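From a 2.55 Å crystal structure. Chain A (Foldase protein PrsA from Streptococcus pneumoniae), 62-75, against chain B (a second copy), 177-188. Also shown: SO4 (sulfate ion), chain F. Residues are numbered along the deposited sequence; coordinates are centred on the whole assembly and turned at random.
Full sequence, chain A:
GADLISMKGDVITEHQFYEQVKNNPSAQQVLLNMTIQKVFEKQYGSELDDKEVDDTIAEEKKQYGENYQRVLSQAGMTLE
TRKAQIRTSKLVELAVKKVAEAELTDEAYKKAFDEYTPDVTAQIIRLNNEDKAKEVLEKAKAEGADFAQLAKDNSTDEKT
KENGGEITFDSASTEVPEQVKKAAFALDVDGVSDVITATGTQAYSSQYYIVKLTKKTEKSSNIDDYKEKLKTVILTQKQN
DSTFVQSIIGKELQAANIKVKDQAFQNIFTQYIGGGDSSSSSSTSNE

Chain A, residues 62-75: KQYGENYQRVLSQA
Chain B 177-188: PEQVKKAAFALD

Two helices from two copies of PrsA cross almost at right angles in a small, mixed contact with a Val/Ala centre among polar and long side chains, in which the backbones come close where chain B carries alanine and a single glutamine pair supplies the cross-chain hydrogen bond. Helix 68-74 of chain A and helix 178-185 of chain B run at 83°, their axes 8.9 Å apart at closest approach. The register is set by two pairs: Val A71 CA to Ala B186 CA at 5.5 Å, and Tyr A64 CA to Gln B179 CA at 7.0 Å.

Chain A arrives in two helical pieces. The first ends after Tyr A64, where Gly A65 breaks the helix with phi/psi 79/-127, a positive phi that favours glycine. Chain B starts its helix after Pro B177 as N-cap, and Ala B183 N donates a hydrogen bond to Gln B179 O at 3.1 Å.

At the centre, Val A71 (chi1 t) lays CG2 4.0 Å from Ala B186 CB and 3.8 Å from Ala B183 CA. Around the alanines the approach is close: Arg A70 CG lies 3.3 Å from Ala B186 O, and Gln A74 CG (chi1 m, chi2 m) lies 3.6 Å from Ala B186 CB.

Tyr A64 (chi1 m, chi2 -74°) starts sideways, but its ring reaches chain B, placing CE1 3.4 Å from Gln B179 O and OH 3.8 Å from Lys B182 CB. Beside it, Gln A63 (m, t) accepts from Gln B179 (chi1 m, chi2 92°): NE2 of Gln B179 to OE1 of Gln A63 is 3.0 Å, nearly linear at 169°.

At the other end, Asp B188 N donates to sulfate O4 at 2.9 Å, and sulfate O3 sits over one face of the Arg A70 guanidinium (chi1 t, chi2 t, chi3 p, chi4 -102°).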

# COMPACT_ATOMS: atom_id res chain seq x y z
N LYS A 62 11.00 23.09 -2.76
CA LYS A 62 10.30 23.45 -4.00
C LYS A 62 8.82 23.09 -3.96
O LYS A 62 7.98 23.87 -4.41
CB LYS A 62 10.94 22.78 -5.22
CG LYS A 62 12.29 23.36 -5.63
CD LYS A 62 12.67 22.96 -7.05
CE LYS A 62 11.94 23.81 -8.09
NZ LYS A 62 12.33 23.45 -9.48
N GLN A 63 8.52 21.90 -3.43
CA GLN A 63 7.13 21.43 -3.31
C GLN A 63 6.24 22.37 -2.50
O GLN A 63 5.14 22.69 -2.92
CB GLN A 63 7.09 20.04 -2.68
CG GLN A 63 7.57 18.92 -3.59
CD GLN A 63 7.48 17.55 -2.94
OE1 GLN A 63 7.31 17.42 -1.72
NE2 GLN A 63 7.60 16.51 -3.76
N TYR A 64 6.74 22.80 -1.34
CA TYR A 64 5.99 23.69 -0.46
C TYR A 64 6.11 25.17 -0.85
O TYR A 64 5.12 25.91 -0.80
CB TYR A 64 6.40 23.45 1.00
CG TYR A 64 5.88 22.12 1.52
CD1 TYR A 64 4.53 21.94 1.82
CD2 TYR A 64 6.74 21.03 1.70
CE1 TYR A 64 4.05 20.73 2.29
CE2 TYR A 64 6.27 19.81 2.17
CZ TYR A 64 4.93 19.66 2.46
OH TYR A 64 4.46 18.46 2.93
N GLY A 65 7.30 25.60 -1.24
CA GLY A 65 7.53 26.99 -1.65
C GLY A 65 7.65 27.87 -0.43
O GLY A 65 8.44 27.58 0.46
N GLU A 66 6.86 28.95 -0.39
CA GLU A 66 6.82 29.85 0.78
C GLU A 66 5.97 29.30 1.94
O GLU A 66 6.01 29.85 3.05
CB GLU A 66 6.39 31.26 0.37
CG GLU A 66 7.41 31.94 -0.54
CD GLU A 66 7.14 33.41 -0.81
OE1 GLU A 66 7.55 33.90 -1.88
OE2 GLU A 66 6.54 34.09 0.05
N ASN A 67 5.21 28.23 1.69
CA ASN A 67 4.54 27.47 2.76
C ASN A 67 5.51 26.70 3.67
O ASN A 67 5.12 26.32 4.78
CB ASN A 67 3.55 26.45 2.18
CG ASN A 67 2.32 27.09 1.56
OD1 ASN A 67 2.23 27.24 0.34
ND2 ASN A 67 1.37 27.46 2.40
N TYR A 68 6.74 26.46 3.22
CA TYR A 68 7.61 25.48 3.87
C TYR A 68 7.91 25.80 5.34
O TYR A 68 7.70 24.95 6.20
CB TYR A 68 8.91 25.29 3.08
CG TYR A 68 9.71 24.05 3.45
CD1 TYR A 68 9.11 22.80 3.54
CD2 TYR A 68 11.09 24.13 3.66
CE1 TYR A 68 9.84 21.67 3.87
CE2 TYR A 68 11.84 23.00 3.98
CZ TYR A 68 11.21 21.77 4.09
OH TYR A 68 11.95 20.65 4.41
N GLN A 69 8.36 27.02 5.61
CA GLN A 69 8.68 27.45 6.98
C GLN A 69 7.46 27.29 7.89
O GLN A 69 7.57 26.75 9.00
CB GLN A 69 9.15 28.92 6.99
CG GLN A 69 9.81 29.37 8.29
CD GLN A 69 11.23 28.84 8.48
OE1 GLN A 69 11.77 28.11 7.64
NE2 GLN A 69 11.84 29.21 9.60
N ARG A 70 6.31 27.73 7.39
CA ARG A 70 5.01 27.58 8.07
C ARG A 70 4.64 26.11 8.32
O ARG A 70 4.15 25.76 9.40
CB ARG A 70 3.94 28.29 7.23
CG ARG A 70 2.59 28.49 7.89
CD ARG A 70 1.78 29.61 7.24
NE ARG A 70 1.86 29.64 5.77
CZ ARG A 70 2.61 30.47 5.02
NH1 ARG A 70 3.41 31.38 5.58
NH2 ARG A 70 2.57 30.37 3.70
N VAL A 71 4.91 25.25 7.34
CA VAL A 71 4.64 23.80 7.43
C VAL A 71 5.58 23.06 8.40
O VAL A 71 5.15 22.12 9.09
CB VAL A 71 4.65 23.13 6.03
CG1 VAL A 71 4.62 21.60 6.12
CG2 VAL A 71 3.47 23.61 5.20
N LEU A 72 6.85 23.45 8.44
CA LEU A 72 7.82 22.83 9.36
C LEU A 72 7.46 23.07 10.84
O LEU A 72 7.64 22.17 11.67
CB LEU A 72 9.24 23.31 9.08
CG LEU A 72 9.88 22.90 7.75
CD1 LEU A 72 11.19 23.66 7.57
CD2 LEU A 72 10.11 21.40 7.68
N SER A 73 6.98 24.28 11.16
CA SER A 73 6.49 24.61 12.52
C SER A 73 5.42 23.62 13.00
O SER A 73 5.54 23.08 14.10
CB SER A 73 5.90 26.03 12.56
OG SER A 73 6.88 27.01 12.27
N GLN A 74 4.42 23.39 12.16
CA GLN A 74 3.30 22.48 12.48
C GLN A 74 3.77 21.03 12.70
O GLN A 74 3.21 20.32 13.54
CB GLN A 74 2.25 22.49 11.36
CG GLN A 74 1.56 23.83 11.11
CD GLN A 74 0.34 24.08 11.99
OE1 GLN A 74 -0.48 23.19 12.20
NE2 GLN A 74 0.21 25.31 12.48
N ALA A 75 4.79 20.62 11.94
CA ALA A 75 5.41 19.29 12.11
C ALA A 75 6.36 19.18 13.31
O ALA A 75 6.87 18.09 13.59
CB ALA A 75 6.15 18.91 10.83
N PRO B 177 -3.54 15.28 -1.86
CA PRO B 177 -2.16 14.86 -1.57
C PRO B 177 -1.58 15.38 -0.25
O PRO B 177 -2.00 16.42 0.25
CB PRO B 177 -1.36 15.42 -2.75
CG PRO B 177 -2.37 15.66 -3.82
CD PRO B 177 -3.61 16.08 -3.10
N GLU B 178 -0.59 14.64 0.27
CA GLU B 178 0.08 14.95 1.54
C GLU B 178 0.53 16.41 1.66
O GLU B 178 0.30 17.05 2.69
CB GLU B 178 1.31 14.03 1.71
CG GLU B 178 1.99 14.05 3.07
CD GLU B 178 1.14 13.49 4.21
OE1 GLU B 178 0.08 12.87 3.95
OE2 GLU B 178 1.55 13.66 5.38
N GLN B 179 1.14 16.93 0.60
CA GLN B 179 1.68 18.30 0.58
C GLN B 179 0.59 19.37 0.64
O GLN B 179 0.82 20.45 1.20
CB GLN B 179 2.53 18.54 -0.66
CG GLN B 179 3.82 17.72 -0.72
CD GLN B 179 3.68 16.39 -1.44
OE1 GLN B 179 2.59 15.85 -1.60
NE2 GLN B 179 4.81 15.84 -1.86
N VAL B 180 -0.56 19.08 0.05
CA VAL B 180 -1.71 19.98 0.09
C VAL B 180 -2.32 19.99 1.50
O VAL B 180 -2.59 21.06 2.05
CB VAL B 180 -2.76 19.60 -0.98
CG1 VAL B 180 -4.03 20.42 -0.84
CG2 VAL B 180 -2.17 19.80 -2.38
N LYS B 181 -2.49 18.80 2.08
CA LYS B 181 -3.00 18.66 3.45
C LYS B 181 -2.14 19.42 4.45
O LYS B 181 -2.65 20.25 5.21
CB LYS B 181 -3.06 17.18 3.86
CG LYS B 181 -4.10 16.38 3.09
CD LYS B 181 -4.32 14.99 3.67
CE LYS B 181 -3.18 14.06 3.33
NZ LYS B 181 -3.44 12.67 3.80
N LYS B 182 -0.84 19.14 4.43
CA LYS B 182 0.11 19.77 5.35
C LYS B 182 0.14 21.29 5.18
O LYS B 182 0.13 22.02 6.16
CB LYS B 182 1.52 19.20 5.16
CG LYS B 182 1.66 17.74 5.56
CD LYS B 182 1.69 17.55 7.06
CE LYS B 182 1.89 16.08 7.40
NZ LYS B 182 2.16 15.89 8.85
N ALA B 183 0.14 21.74 3.92
CA ALA B 183 0.09 23.18 3.61
C ALA B 183 -1.21 23.81 4.11
O ALA B 183 -1.19 24.93 4.62
CB ALA B 183 0.25 23.41 2.12
N ALA B 184 -2.32 23.09 3.97
CA ALA B 184 -3.64 23.57 4.38
C ALA B 184 -3.78 23.69 5.90
O ALA B 184 -4.30 24.70 6.40
CB ALA B 184 -4.73 22.66 3.82
N PHE B 185 -3.30 22.68 6.64
CA PHE B 185 -3.34 22.71 8.12
C PHE B 185 -2.53 23.86 8.71
O PHE B 185 -2.88 24.41 9.76
CB PHE B 185 -2.83 21.41 8.75
CG PHE B 185 -3.55 20.16 8.30
CD1 PHE B 185 -4.93 20.14 8.11
CD2 PHE B 185 -2.84 18.98 8.11
CE1 PHE B 185 -5.57 18.98 7.71
CE2 PHE B 185 -3.48 17.82 7.71
CZ PHE B 185 -4.84 17.82 7.51
N ALA B 186 -1.43 24.22 8.03
CA ALA B 186 -0.55 25.30 8.47
C ALA B 186 -1.08 26.70 8.15
O ALA B 186 -0.54 27.67 8.66
CB ALA B 186 0.84 25.11 7.87
N LEU B 187 -2.10 26.82 7.30
CA LEU B 187 -2.69 28.12 6.97
C LEU B 187 -3.54 28.67 8.11
O LEU B 187 -3.98 27.92 8.99
CB LEU B 187 -3.55 28.05 5.70
CG LEU B 187 -2.86 27.87 4.34
CD1 LEU B 187 -3.89 27.52 3.28
CD2 LEU B 187 -2.06 29.11 3.94
N ASP B 188 -3.76 29.99 8.09
CA ASP B 188 -4.79 30.64 8.89
C ASP B 188 -6.06 30.75 8.05
O ASP B 188 -6.01 30.66 6.81
CB ASP B 188 -4.36 32.05 9.33
CG ASP B 188 -3.15 32.03 10.27
OD1 ASP B 188 -2.95 31.04 11.01
OD2 ASP B 188 -2.41 33.04 10.27
S SO4 F . -1.32 32.53 6.19
O1 SO4 F . -1.45 33.97 6.50
O2 SO4 F . -0.45 31.89 7.21
O3 SO4 F . -0.72 32.37 4.85
O4 SO4 F . -2.65 31.89 6.23